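Local coordinates for protein octopine dehydrogenase (Pecten maximus, PDB 3IQD) that reversibly condenses L-arginine with pyruvate, using NADH as reductant, to make D-octopine, and prefers arginine for its positively charged guanidinium group, at residues V31-A36 / E96-A101; E50-V55 / G154-V159; L115-G120 / M138-T143; L144-R149 / L160-V165. All blocks are in the same frame, centred on the assembly; numbering follows the deposited sequence.

Contact 1. Residues V31-A36 / E96-A101. With NAI (1,4-dihydronicotinamide adenine dinucleotide), chain B.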
# COMPACT_ATOMS: atom_id res chain seq x y z
N VAL A 31 -1.36 18.14 10.21
CA VAL A 31 -0.35 17.39 9.47
C VAL A 31 0.76 16.96 10.43
O VAL A 31 1.37 17.80 11.10
CB VAL A 31 0.24 18.21 8.30
CG1 VAL A 31 1.28 17.39 7.54
CG2 VAL A 31 -0.85 18.65 7.34
N LEU A 32 0.99 15.65 10.50
CA LEU A 32 2.13 15.12 11.25
C LEU A 32 3.19 14.57 10.31
O LEU A 32 2.90 13.78 9.41
CB LEU A 32 1.69 14.03 12.24
CG LEU A 32 2.77 13.42 13.14
CD1 LEU A 32 3.38 14.46 14.08
CD2 LEU A 32 2.23 12.24 13.94
N THR A 33 4.43 15.01 10.52
CA THR A 33 5.57 14.44 9.82
C THR A 33 6.77 14.36 10.76
O THR A 33 7.18 15.37 11.34
CB THR A 33 5.89 15.18 8.49
OG1 THR A 33 7.23 14.88 8.07
CG2 THR A 33 5.74 16.67 8.63
N LEU A 34 7.31 13.15 10.92
CA LEU A 34 8.41 12.91 11.84
C LEU A 34 9.76 12.83 11.13
O LEU A 34 10.78 12.54 11.76
CB LEU A 34 8.19 11.63 12.63
CG LEU A 34 6.83 11.38 13.30
CD1 LEU A 34 6.65 9.88 13.50
CD2 LEU A 34 6.69 12.14 14.61
N PHE A 35 9.77 13.07 9.81
CA PHE A 35 11.01 13.07 9.04
C PHE A 35 11.85 14.30 9.36
O PHE A 35 11.67 15.37 8.76
CB PHE A 35 10.73 12.96 7.54
CG PHE A 35 11.97 12.77 6.70
CD1 PHE A 35 13.05 12.02 7.17
CD2 PHE A 35 12.05 13.33 5.43
CE1 PHE A 35 14.20 11.84 6.38
CE2 PHE A 35 13.20 13.16 4.63
CZ PHE A 35 14.27 12.42 5.11
N ALA A 36 12.77 14.14 10.31
CA ALA A 36 13.62 15.22 10.78
C ALA A 36 12.79 16.48 11.05
O ALA A 36 11.89 16.44 11.89
CB ALA A 36 14.76 15.49 9.80
N GLU A 96 6.29 2.36 10.90
CA GLU A 96 6.75 2.04 12.25
C GLU A 96 6.85 3.28 13.13
O GLU A 96 6.34 3.30 14.26
CB GLU A 96 8.10 1.32 12.19
CG GLU A 96 8.64 0.85 13.54
CD GLU A 96 9.91 0.03 13.40
OE1 GLU A 96 11.00 0.61 13.55
OE2 GLU A 96 9.82 -1.18 13.11
N GLY A 97 7.49 4.33 12.61
CA GLY A 97 7.71 5.57 13.34
C GLY A 97 6.44 6.28 13.77
O GLY A 97 6.38 6.82 14.87
N TYR A 98 5.43 6.29 12.89
CA TYR A 98 4.15 6.94 13.19
C TYR A 98 3.35 6.16 14.21
O TYR A 98 2.79 6.76 15.13
CB TYR A 98 3.33 7.19 11.92
CG TYR A 98 3.98 8.21 11.03
CD1 TYR A 98 3.91 9.57 11.34
CD2 TYR A 98 4.69 7.83 9.90
CE1 TYR A 98 4.53 10.52 10.53
CE2 TYR A 98 5.32 8.76 9.09
CZ TYR A 98 5.23 10.11 9.41
OH TYR A 98 5.85 11.03 8.60
N PHE A 99 3.32 4.84 14.08
CA PHE A 99 2.67 3.98 15.07
C PHE A 99 3.27 4.18 16.47
O PHE A 99 2.54 4.26 17.45
CB PHE A 99 2.73 2.51 14.66
CG PHE A 99 1.81 2.14 13.54
CD1 PHE A 99 0.46 2.48 13.57
CD2 PHE A 99 2.28 1.41 12.45
CE1 PHE A 99 -0.40 2.13 12.53
CE2 PHE A 99 1.43 1.06 11.41
CZ PHE A 99 0.09 1.41 11.45
N GLN A 100 4.60 4.26 16.53
CA GLN A 100 5.32 4.51 17.79
C GLN A 100 5.01 5.90 18.38
O GLN A 100 4.84 6.03 19.60
CB GLN A 100 6.83 4.31 17.61
CG GLN A 100 7.28 2.85 17.67
CD GLN A 100 8.73 2.60 17.21
OE1 GLN A 100 9.09 1.48 16.85
NE2 GLN A 100 9.56 3.66 17.21
N ALA A 101 4.93 6.91 17.52
CA ALA A 101 4.65 8.28 17.95
C ALA A 101 3.20 8.48 18.41
O ALA A 101 2.94 9.21 19.38
CB ALA A 101 5.00 9.28 16.85
PA NAI B . 6.70 9.99 -1.17
O1A NAI B . 7.91 9.30 -1.69
O2A NAI B . 6.41 11.25 -1.89
O5B NAI B . 6.91 10.26 0.39
C5B NAI B . 8.08 10.85 0.90
C4B NAI B . 7.84 11.02 2.39
O4B NAI B . 8.26 9.87 3.09
C3B NAI B . 8.60 12.18 2.99
O3B NAI B . 7.87 13.37 2.88
C2B NAI B . 8.73 11.75 4.43
O2B NAI B . 7.62 12.19 5.18
C1B NAI B . 8.76 10.22 4.37
N9A NAI B . 10.15 9.75 4.53
C8A NAI B . 11.11 9.65 3.55
N7A NAI B . 12.26 9.19 4.11
C5A NAI B . 12.04 9.00 5.43
C6A NAI B . 12.86 8.54 6.46
N6A NAI B . 13.95 7.85 6.15
N1A NAI B . 12.36 8.45 7.75
C2A NAI B . 11.04 8.81 8.00
N3A NAI B . 10.22 9.26 6.97
C4A NAI B . 10.72 9.35 5.71
O3 NAI B . 5.44 8.99 -1.21
PN NAI B . 4.06 9.36 -1.95
O1N NAI B . 4.37 9.78 -3.33
O2N NAI B . 3.23 10.26 -1.10
O5D NAI B . 3.37 7.91 -2.01
C5D NAI B . 2.94 7.28 -0.82
C4D NAI B . 2.78 5.79 -1.07
O4D NAI B . 1.80 5.58 -2.06
C3D NAI B . 4.07 5.17 -1.57
O3D NAI B . 4.28 3.96 -0.87
C2D NAI B . 3.84 4.89 -3.04
O2D NAI B . 4.41 3.65 -3.41
C1D NAI B . 2.32 4.88 -3.17
N1N NAI B . 1.82 5.45 -4.44
C2N NAI B . 2.30 6.63 -4.96
C3N NAI B . 1.80 7.13 -6.17
C7N NAI B . 1.94 8.60 -6.48
O7N NAI B . 2.73 9.43 -5.67
N7N NAI B . 1.30 9.08 -7.55
C4N NAI B . 0.81 6.42 -6.84
C5N NAI B . 0.32 5.22 -6.32
C6N NAI B . 0.84 4.75 -5.11

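Contact 2. Residues E50-V55 / G154-V159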
# COMPACT_ATOMS: atom_id res chain seq x y z
N GLU A 50 -2.36 29.50 1.29
CA GLU A 50 -3.09 28.24 1.31
C GLU A 50 -2.38 27.20 0.45
O GLU A 50 -1.75 27.53 -0.55
CB GLU A 50 -4.52 28.44 0.82
CG GLU A 50 -5.47 29.02 1.87
CD GLU A 50 -6.86 29.29 1.32
OE1 GLU A 50 -6.96 29.94 0.26
OE2 GLU A 50 -7.84 28.85 1.95
N LEU A 51 -2.49 25.94 0.87
CA LEU A 51 -1.96 24.81 0.13
C LEU A 51 -2.80 24.59 -1.12
O LEU A 51 -4.03 24.51 -1.04
CB LEU A 51 -1.95 23.56 1.01
CG LEU A 51 -1.40 22.24 0.45
CD1 LEU A 51 0.06 22.37 0.07
CD2 LEU A 51 -1.59 21.10 1.44
N THR A 52 -2.14 24.49 -2.27
CA THR A 52 -2.83 24.40 -3.56
C THR A 52 -2.73 23.02 -4.20
O THR A 52 -1.63 22.47 -4.35
CB THR A 52 -2.32 25.48 -4.53
OG1 THR A 52 -2.19 26.73 -3.84
CG2 THR A 52 -3.27 25.65 -5.72
N VAL A 53 -3.88 22.46 -4.59
CA VAL A 53 -3.93 21.19 -5.31
C VAL A 53 -4.52 21.40 -6.71
O VAL A 53 -5.65 21.85 -6.86
CB VAL A 53 -4.78 20.14 -4.56
CG1 VAL A 53 -4.72 18.80 -5.29
CG2 VAL A 53 -4.32 19.97 -3.14
N ILE A 54 -3.73 21.06 -7.73
CA ILE A 54 -4.20 21.09 -9.12
C ILE A 54 -4.71 19.71 -9.50
O ILE A 54 -3.97 18.73 -9.47
CB ILE A 54 -3.10 21.56 -10.11
CG1 ILE A 54 -2.83 23.06 -9.95
CG2 ILE A 54 -3.49 21.29 -11.55
CD1 ILE A 54 -1.67 23.37 -9.04
N VAL A 55 -5.99 19.64 -9.86
CA VAL A 55 -6.59 18.36 -10.22
C VAL A 55 -6.86 18.32 -11.73
O VAL A 55 -7.62 19.13 -12.26
CB VAL A 55 -7.90 18.09 -9.42
CG1 VAL A 55 -8.48 16.72 -9.77
CG2 VAL A 55 -7.64 18.17 -7.92
N GLY A 154 5.60 22.13 0.15
CA GLY A 154 4.87 22.89 1.15
C GLY A 154 3.62 23.61 0.66
O GLY A 154 2.72 23.89 1.46
N ARG A 155 3.55 23.90 -0.64
CA ARG A 155 2.51 24.81 -1.12
C ARG A 155 1.78 24.45 -2.41
O ARG A 155 0.72 25.03 -2.68
CB ARG A 155 3.03 26.25 -1.16
CG ARG A 155 4.34 26.45 -1.89
CD ARG A 155 5.15 27.64 -1.34
NE ARG A 155 4.31 28.75 -0.88
CZ ARG A 155 3.66 29.60 -1.67
NH1 ARG A 155 3.72 29.48 -2.99
NH2 ARG A 155 2.94 30.57 -1.14
N LYS A 156 2.30 23.51 -3.19
CA LYS A 156 1.65 23.12 -4.44
C LYS A 156 1.87 21.66 -4.85
O LYS A 156 3.00 21.17 -4.90
CB LYS A 156 2.04 24.08 -5.58
CG LYS A 156 1.18 23.98 -6.84
CD LYS A 156 1.72 24.86 -7.97
CE LYS A 156 0.91 26.16 -8.14
NZ LYS A 156 0.89 27.04 -6.94
N VAL A 157 0.77 20.97 -5.15
CA VAL A 157 0.80 19.57 -5.61
C VAL A 157 -0.17 19.37 -6.79
O VAL A 157 -1.21 20.02 -6.87
CB VAL A 157 0.51 18.58 -4.43
CG1 VAL A 157 -0.92 18.75 -3.90
CG2 VAL A 157 0.77 17.13 -4.84
N GLU A 158 0.19 18.48 -7.71
CA GLU A 158 -0.64 18.20 -8.88
C GLU A 158 -1.17 16.76 -8.85
O GLU A 158 -0.42 15.82 -8.58
CB GLU A 158 0.14 18.45 -10.17
CG GLU A 158 -0.71 18.37 -11.44
CD GLU A 158 0.06 18.66 -12.73
OE1 GLU A 158 1.30 18.51 -12.75
OE2 GLU A 158 -0.58 19.03 -13.73
N VAL A 159 -2.47 16.62 -9.10
CA VAL A 159 -3.08 15.31 -9.34
C VAL A 159 -3.12 15.12 -10.86
O VAL A 159 -3.85 15.83 -11.57
CB VAL A 159 -4.52 15.23 -8.73
CG1 VAL A 159 -5.22 13.93 -9.10
CG2 VAL A 159 -4.47 15.39 -7.23

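Contact 3. Residues L115-G120 / M138-T143. With AG2 (agmatine), chain C; NAI (1,4-dihydronicotinamide adenine dinucleotide), chain B.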
# COMPACT_ATOMS: atom_id res chain seq x y z
N LEU A 115 -3.13 4.64 3.81
CA LEU A 115 -3.45 5.16 2.48
C LEU A 115 -2.19 5.46 1.68
O LEU A 115 -1.74 6.60 1.64
CB LEU A 115 -4.32 6.42 2.61
CG LEU A 115 -5.08 6.95 1.40
CD1 LEU A 115 -6.36 6.18 1.20
CD2 LEU A 115 -5.38 8.43 1.55
N PRO A 116 -1.59 4.43 1.05
CA PRO A 116 -1.98 3.02 1.09
C PRO A 116 -1.37 2.31 2.29
O PRO A 116 -0.51 2.87 2.98
CB PRO A 116 -1.38 2.48 -0.20
CG PRO A 116 -0.15 3.25 -0.38
CD PRO A 116 -0.42 4.63 0.18
N SER A 117 -1.81 1.08 2.54
CA SER A 117 -1.32 0.28 3.65
C SER A 117 -0.02 -0.42 3.33
O SER A 117 0.91 -0.41 4.14
CB SER A 117 -2.35 -0.79 4.01
OG SER A 117 -3.21 -0.32 5.02
N GLN A 118 0.03 -1.01 2.14
CA GLN A 118 0.96 -2.09 1.82
C GLN A 118 0.64 -3.28 2.74
O GLN A 118 -0.25 -3.19 3.59
CB GLN A 118 2.42 -1.63 1.91
CG GLN A 118 2.79 -0.58 0.87
CD GLN A 118 2.75 -1.12 -0.55
OE1 GLN A 118 3.51 -2.04 -0.91
NE2 GLN A 118 1.87 -0.56 -1.38
N ALA A 119 1.33 -4.40 2.55
CA ALA A 119 1.01 -5.60 3.32
C ALA A 119 1.58 -5.55 4.74
O ALA A 119 2.64 -4.97 4.97
CB ALA A 119 1.50 -6.83 2.58
N GLY A 120 0.85 -6.13 5.69
CA GLY A 120 1.32 -6.24 7.08
C GLY A 120 1.07 -5.02 7.95
O GLY A 120 1.54 -4.96 9.09
N MET A 138 -8.87 -0.33 12.15
CA MET A 138 -7.76 -0.26 11.21
C MET A 138 -8.26 -0.41 9.78
O MET A 138 -8.83 -1.44 9.42
CB MET A 138 -6.73 -1.34 11.56
CG MET A 138 -6.17 -1.19 12.97
SD MET A 138 -5.11 -2.56 13.46
CE MET A 138 -6.31 -3.82 13.88
N MET A 139 -8.06 0.63 8.98
CA MET A 139 -8.56 0.67 7.60
C MET A 139 -7.41 0.58 6.60
O MET A 139 -6.46 1.36 6.67
CB MET A 139 -9.35 1.96 7.37
CG MET A 139 -10.40 1.88 6.28
SD MET A 139 -11.36 3.40 6.23
CE MET A 139 -12.57 3.02 4.98
N SER A 140 -7.50 -0.37 5.67
CA SER A 140 -6.42 -0.59 4.72
C SER A 140 -6.86 -0.36 3.28
O SER A 140 -7.71 -1.09 2.76
CB SER A 140 -5.85 -2.00 4.88
OG SER A 140 -5.12 -2.12 6.09
N PHE A 141 -6.28 0.66 2.64
CA PHE A 141 -6.59 0.98 1.24
C PHE A 141 -5.60 0.34 0.29
O PHE A 141 -4.39 0.35 0.55
CB PHE A 141 -6.60 2.50 1.03
CG PHE A 141 -7.89 3.16 1.45
CD1 PHE A 141 -8.09 3.54 2.77
CD2 PHE A 141 -8.89 3.42 0.51
CE1 PHE A 141 -9.29 4.16 3.16
CE2 PHE A 141 -10.09 4.04 0.88
CZ PHE A 141 -10.29 4.41 2.21
N GLU A 142 -6.12 -0.20 -0.82
CA GLU A 142 -5.32 -0.97 -1.79
C GLU A 142 -4.11 -0.23 -2.37
O GLU A 142 -3.00 -0.76 -2.40
CB GLU A 142 -6.21 -1.55 -2.90
CG GLU A 142 -7.18 -0.56 -3.56
CD GLU A 142 -8.03 -1.18 -4.67
OE1 GLU A 142 -7.77 -2.33 -5.08
OE2 GLU A 142 -8.97 -0.50 -5.14
N THR A 143 -4.33 1.00 -2.83
CA THR A 143 -3.29 1.85 -3.40
C THR A 143 -3.61 3.32 -3.08
O THR A 143 -4.56 3.60 -2.35
CB THR A 143 -3.12 1.60 -4.93
OG1 THR A 143 -1.97 2.31 -5.42
CG2 THR A 143 -4.34 2.03 -5.72
N AG2 C . 1.64 -0.70 -7.00
CA AG2 C . 0.26 -0.49 -6.49
CB AG2 C . -0.76 -1.08 -7.47
CG AG2 C . -2.19 -1.10 -6.97
CD AG2 C . -2.51 -2.40 -6.23
NE AG2 C . -3.85 -2.89 -6.55
CZ AG2 C . -4.61 -3.61 -5.72
NH1 AG2 C . -4.16 -3.93 -4.51
NH2 AG2 C . -5.81 -4.01 -6.10
PA NAI B . 6.70 9.99 -1.17
O1A NAI B . 7.91 9.30 -1.69
O2A NAI B . 6.41 11.25 -1.89
O5B NAI B . 6.91 10.26 0.39
C5B NAI B . 8.08 10.85 0.90
C4B NAI B . 7.84 11.02 2.39
O4B NAI B . 8.26 9.87 3.09
C3B NAI B . 8.60 12.18 2.99
O3B NAI B . 7.87 13.37 2.88
C2B NAI B . 8.73 11.75 4.43
O2B NAI B . 7.62 12.19 5.18
C1B NAI B . 8.76 10.22 4.37
N9A NAI B . 10.15 9.75 4.53
C8A NAI B . 11.11 9.65 3.55
N7A NAI B . 12.26 9.19 4.11
C5A NAI B . 12.04 9.00 5.43
C6A NAI B . 12.86 8.54 6.46
N6A NAI B . 13.95 7.85 6.15
N1A NAI B . 12.36 8.45 7.75
C2A NAI B . 11.04 8.81 8.00
N3A NAI B . 10.22 9.26 6.97
C4A NAI B . 10.72 9.35 5.71
O3 NAI B . 5.44 8.99 -1.21
PN NAI B . 4.06 9.36 -1.95
O1N NAI B . 4.37 9.78 -3.33
O2N NAI B . 3.23 10.26 -1.10
O5D NAI B . 3.37 7.91 -2.01
C5D NAI B . 2.94 7.28 -0.82
C4D NAI B . 2.78 5.79 -1.07
O4D NAI B . 1.80 5.58 -2.06
C3D NAI B . 4.07 5.17 -1.57
O3D NAI B . 4.28 3.96 -0.87
C2D NAI B . 3.84 4.89 -3.04
O2D NAI B . 4.41 3.65 -3.41
C1D NAI B . 2.32 4.88 -3.17
N1N NAI B . 1.82 5.45 -4.44
C2N NAI B . 2.30 6.63 -4.96
C3N NAI B . 1.80 7.13 -6.17
C7N NAI B . 1.94 8.60 -6.48
O7N NAI B . 2.73 9.43 -5.67
N7N NAI B . 1.30 9.08 -7.55
C4N NAI B . 0.81 6.42 -6.84
C5N NAI B . 0.32 5.22 -6.32
C6N NAI B . 0.84 4.75 -5.11

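Contact 4. Residues L144-R149 / L160-V165. With NAI (1,4-dihydronicotinamide adenine dinucleotide), chain B.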
# COMPACT_ATOMS: atom_id res chain seq x y z
N LEU A 144 -2.83 4.25 -3.62
CA LEU A 144 -3.10 5.67 -3.43
C LEU A 144 -4.21 6.13 -4.39
O LEU A 144 -4.14 5.83 -5.59
CB LEU A 144 -1.83 6.50 -3.63
CG LEU A 144 -1.85 7.97 -3.19
CD1 LEU A 144 -1.77 8.11 -1.67
CD2 LEU A 144 -0.70 8.71 -3.85
N PRO A 145 -5.24 6.82 -3.87
CA PRO A 145 -6.36 7.35 -4.67
C PRO A 145 -5.95 8.10 -5.94
O PRO A 145 -6.65 8.02 -6.95
CB PRO A 145 -7.08 8.29 -3.69
CG PRO A 145 -6.27 8.30 -2.42
CD PRO A 145 -5.41 7.10 -2.43
N TRP A 146 -4.83 8.81 -5.88
CA TRP A 146 -4.42 9.67 -7.00
C TRP A 146 -3.06 9.27 -7.55
O TRP A 146 -2.27 8.61 -6.88
CB TRP A 146 -4.36 11.13 -6.56
CG TRP A 146 -5.36 11.50 -5.52
CD1 TRP A 146 -6.65 11.89 -5.74
CD2 TRP A 146 -5.17 11.49 -4.11
NE1 TRP A 146 -7.28 12.13 -4.54
CE2 TRP A 146 -6.39 11.89 -3.52
CE3 TRP A 146 -4.09 11.17 -3.27
CZ2 TRP A 146 -6.56 12.00 -2.14
CZ3 TRP A 146 -4.26 11.27 -1.91
CH2 TRP A 146 -5.48 11.69 -1.35
N ALA A 147 -2.81 9.68 -8.79
CA ALA A 147 -1.47 9.77 -9.32
C ALA A 147 -1.09 11.24 -9.13
O ALA A 147 -1.67 12.12 -9.77
CB ALA A 147 -1.44 9.38 -10.79
N CYS A 148 -0.15 11.50 -8.23
CA CYS A 148 0.18 12.87 -7.86
C CYS A 148 1.68 13.17 -7.73
O CYS A 148 2.48 12.28 -7.47
CB CYS A 148 -0.56 13.27 -6.57
SG CYS A 148 -0.33 12.14 -5.19
N ARG A 149 2.03 14.44 -7.92
CA ARG A 149 3.40 14.90 -7.74
C ARG A 149 3.43 16.32 -7.17
O ARG A 149 2.66 17.19 -7.59
CB ARG A 149 4.18 14.82 -9.06
CG ARG A 149 5.69 14.91 -8.88
CD ARG A 149 6.40 13.76 -9.59
NE ARG A 149 6.69 14.07 -11.00
CZ ARG A 149 6.78 13.16 -11.96
NH1 ARG A 149 6.59 11.87 -11.70
NH2 ARG A 149 7.07 13.54 -13.21
N LEU A 160 -2.31 14.19 -11.36
CA LEU A 160 -2.26 13.88 -12.79
C LEU A 160 -3.49 13.08 -13.20
O LEU A 160 -3.93 13.13 -14.35
CB LEU A 160 -0.99 13.09 -13.15
CG LEU A 160 0.43 13.66 -13.03
CD1 LEU A 160 0.55 15.10 -13.51
CD2 LEU A 160 0.98 13.50 -11.61
N GLY A 161 -4.02 12.32 -12.25
CA GLY A 161 -5.19 11.48 -12.45
C GLY A 161 -5.67 10.94 -11.12
O GLY A 161 -4.87 10.77 -10.20
N THR A 162 -6.96 10.66 -11.02
CA THR A 162 -7.53 10.14 -9.79
C THR A 162 -8.45 8.94 -10.06
O THR A 162 -9.33 9.01 -10.91
CB THR A 162 -8.22 11.26 -8.94
OG1 THR A 162 -9.30 10.70 -8.18
CG2 THR A 162 -8.75 12.39 -9.81
N LYS A 163 -8.22 7.85 -9.32
CA LYS A 163 -8.86 6.56 -9.60
C LYS A 163 -10.38 6.59 -9.52
O LYS A 163 -10.94 7.34 -8.72
CB LYS A 163 -8.28 5.46 -8.70
CG LYS A 163 -6.85 5.06 -9.07
CD LYS A 163 -6.50 3.67 -8.58
CE LYS A 163 -5.23 3.15 -9.25
NZ LYS A 163 -5.45 2.78 -10.69
N SER A 164 -11.03 5.79 -10.36
CA SER A 164 -12.49 5.79 -10.44
C SER A 164 -13.08 5.09 -9.23
O SER A 164 -14.02 5.60 -8.60
CB SER A 164 -12.96 5.10 -11.72
OG SER A 164 -12.71 5.90 -12.86
N VAL A 165 -12.53 3.92 -8.92
CA VAL A 165 -12.95 3.15 -7.76
C VAL A 165 -11.73 2.79 -6.93
O VAL A 165 -10.62 2.70 -7.46
CB VAL A 165 -13.75 1.87 -8.15
CG1 VAL A 165 -15.12 2.24 -8.70
CG2 VAL A 165 -12.97 1.01 -9.13
PA NAI B . 6.70 9.99 -1.17
O1A NAI B . 7.91 9.30 -1.69
O2A NAI B . 6.41 11.25 -1.89
O5B NAI B . 6.91 10.26 0.39
C5B NAI B . 8.08 10.85 0.90
C4B NAI B . 7.84 11.02 2.39
O4B NAI B . 8.26 9.87 3.09
C3B NAI B . 8.60 12.18 2.99
O3B NAI B . 7.87 13.37 2.88
C2B NAI B . 8.73 11.75 4.43
O2B NAI B . 7.62 12.19 5.18
C1B NAI B . 8.76 10.22 4.37
N9A NAI B . 10.15 9.75 4.53
C8A NAI B . 11.11 9.65 3.55
N7A NAI B . 12.26 9.19 4.11
C5A NAI B . 12.04 9.00 5.43
C6A NAI B . 12.86 8.54 6.46
N6A NAI B . 13.95 7.85 6.15
N1A NAI B . 12.36 8.45 7.75
C2A NAI B . 11.04 8.81 8.00
N3A NAI B . 10.22 9.26 6.97
C4A NAI B . 10.72 9.35 5.71
O3 NAI B . 5.44 8.99 -1.21
PN NAI B . 4.06 9.36 -1.95
O1N NAI B . 4.37 9.78 -3.33
O2N NAI B . 3.23 10.26 -1.10
O5D NAI B . 3.37 7.91 -2.01
C5D NAI B . 2.94 7.28 -0.82
C4D NAI B . 2.78 5.79 -1.07
O4D NAI B . 1.80 5.58 -2.06
C3D NAI B . 4.07 5.17 -1.57
O3D NAI B . 4.28 3.96 -0.87
C2D NAI B . 3.84 4.89 -3.04
O2D NAI B . 4.41 3.65 -3.41
C1D NAI B . 2.32 4.88 -3.17
N1N NAI B . 1.82 5.45 -4.44
C2N NAI B . 2.30 6.63 -4.96
C3N NAI B . 1.80 7.13 -6.17
C7N NAI B . 1.94 8.60 -6.48
O7N NAI B . 2.73 9.43 -5.67
N7N NAI B . 1.30 9.08 -7.55
C4N NAI B . 0.81 6.42 -6.84
C5N NAI B . 0.32 5.22 -6.32
C6N NAI B . 0.84 4.75 -5.11

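Contact 1. Residues V31-A36 / E96-A101
The hydroxyl OH of Y98 accepts a weak hydrogen bond from the backbone N of L34, long at 3.5 Å but fairly straight (163° at the hydrogen). The CA of T33 lies close to the same oxygen, at the edge of the ring and near its plane. Over a face of the ring comes L34, whose CD1 stands 3.9 Å from the centroid of the Y98 ring in a CH-pi contact. L34 has its CG beside its own backbone N (chi1 -48°), which carries the isobutyl group towards helix 95-102, where CD1 also meets CB of A101 at 3.8 Å. Further back, CD2 of L32 packs 4.1 Å from CD1 of Y98. The contact thus joins the end of strand 27-32 in the Rossmann-type NADH domain to a helix beside it. OG1 of T33 is hydrogen-bonded to E38, itself hydrogen-bonded to the cofactor, and F35 lays one face of its ring against the adenine, CD1 of F35 being 3.6 Å from C6A of NADH. Without the ring, as with a serine in place of F35, the adenine is likely to lose its aromatic cover on that side. F35 and A36 both belong to the NADH-binding residues.

Contact 2. Residues E50-V55 / G154-V159
T52 is bonded to the partner strand through both its backbone groups: its N donates to R155 O at 2.9 Å, and its O receives V157 N. Two residues on, I54 repeats the pattern, with its N on V157 O at 2.9 Å and its O taken by V159 N. The strands run parallel, 19° apart in direction. The last three bonds meet their carbonyls nearly head-on, whereas T52 N sits 44° out of the carbonyl plane of R155, next to the classic bulge in which R155 and K156 both face E152. The carbonyls of T52, V157 and I54 each take a CA-H contact too, as between K156 CA and T52 O (3.3 Å). The other edge of strand 51-56 is paired through L51, V53 and V55 with strand 62-67.

On the face turned to helix 12-22, V157 holds CG1 between its backbone N and carbonyl carbon (chi1 65°), within 3.7 Å of CG2 of V53. CG2 of V159 lies against CG1 of V53. On the opposite face, CD1 of I54 rests on the aliphatic part of K156, 3.7 Å from its CG. R155 forms salt bridges with D49 and E152 and a weak NE bond to A45 O; T52 OG1 bonds weakly to E50 O, and E158 OE2 to N56. Backbone bonding therefore fixes the register, while V157 and V159 pack towards the helix.

Contact 3. Residues L115-G120 / M138-T143
The loop leaving strand 111-114 of the nucleotide-binding domain meets the end of strand 137-141 where the nicotinamide and substrate pockets adjoin, with S117 and P116 set against S140, F141 and T143. The OG of S117 donates a hydrogen bond to OG of S140 (2.8 Å), and S140 is in turn hydrogen-bonded to E122 near the start of helix 121-129. The backbone N of S117 adds a weak bond to F141 O at 3.3 Å. Replacing S117 by alanine removes OG, and S140 OG would probably be left to E122, with the loop here joined to the strand by the weak backbone bond and packing.

L115, its CG anti to the backbone N (chi1 -165°), sends CD1 over one face of the F141 ring, 3.7 Å from the centroid in a CH-pi contact. The two side chains run alongside each other, and the F141 ring also meets F194 edge-to-face. P116 follows a cis peptide bond; its CB touches the backbone of T143, while its CD lies 3.3 Å from O4D of the nicotinamide ribose. Q118, on the same loop, binds pyruvate, as does T143, whose OG1 stands between cofactor and agmatine. CB of T143 is 3.5 Å from CG of agmatine. The carboxylate of E142 receives A167 N on OE2, and its OE1 lies 2.8 Å from NH2 of the agmatine guanidinium.

Contact 4. Residues L144-R149 / L160-V165
W146 and T162 form a non-hydrogen-bonded antiparallel pair beside the hydrogen-bonded pair of A147 and G161, where A147 N donates to G161 O at 2.7 Å. A147 O is gripped twice, by L160 N at 2.7 Å and weakly by G161 N. At the other end K163 N reaches P145 O in a nearly straight bond (2.8 Å, 171°).

The indole of W146 presents its edge to T162, CD1 lying 3.6 Å from CB of T162. One face of the indole takes CG of its neighbour P145, and H188 meets the rings with its plane inclined by about 15° to the indole. L160, its CG beside the backbone N (chi1 -65°), lays CD2 along the partner strand, 3.9 Å from CA of C148 and close to A147 O. K163 rests its CB near P145 O and carries its amine off to a weak hydrogen bond with Y283.

On the cofactor side, CB of L144 is 3.5 Å from C6N of the nicotinamide, and the carboxamide lies against the backbone of C148, its weak bond to C148 O being doubtful. L160 and G161, both facing A147, make a classic beta bulge at a corner of the chain, and the strand beside it lines the nicotinamide end of the NADH site.

Overall arrangement
Contact 3 is the most buried of the four, its centre about 5 Å from the centre of the chain, and mixes a serine pair and a CH-pi contact with residues of both pockets. Contacts 1, 2 and 4 lie further out and are only partly buried. Contacts 1, 3 and 4 all touch the cofactor: contact 1 at the adenine, contacts 3 and 4 at the nicotinamide end. Contact 2 does not reach it and relies on regular parallel backbone bonding, in contrast to the bulged antiparallel pairing of contact 4. These two are neighbours, E158 N lying 2.8 Å from R149 O, while L115 of contact 3 packs on L144 and P145 of contact 4. Contact 1 stands apart as largely apolar packing.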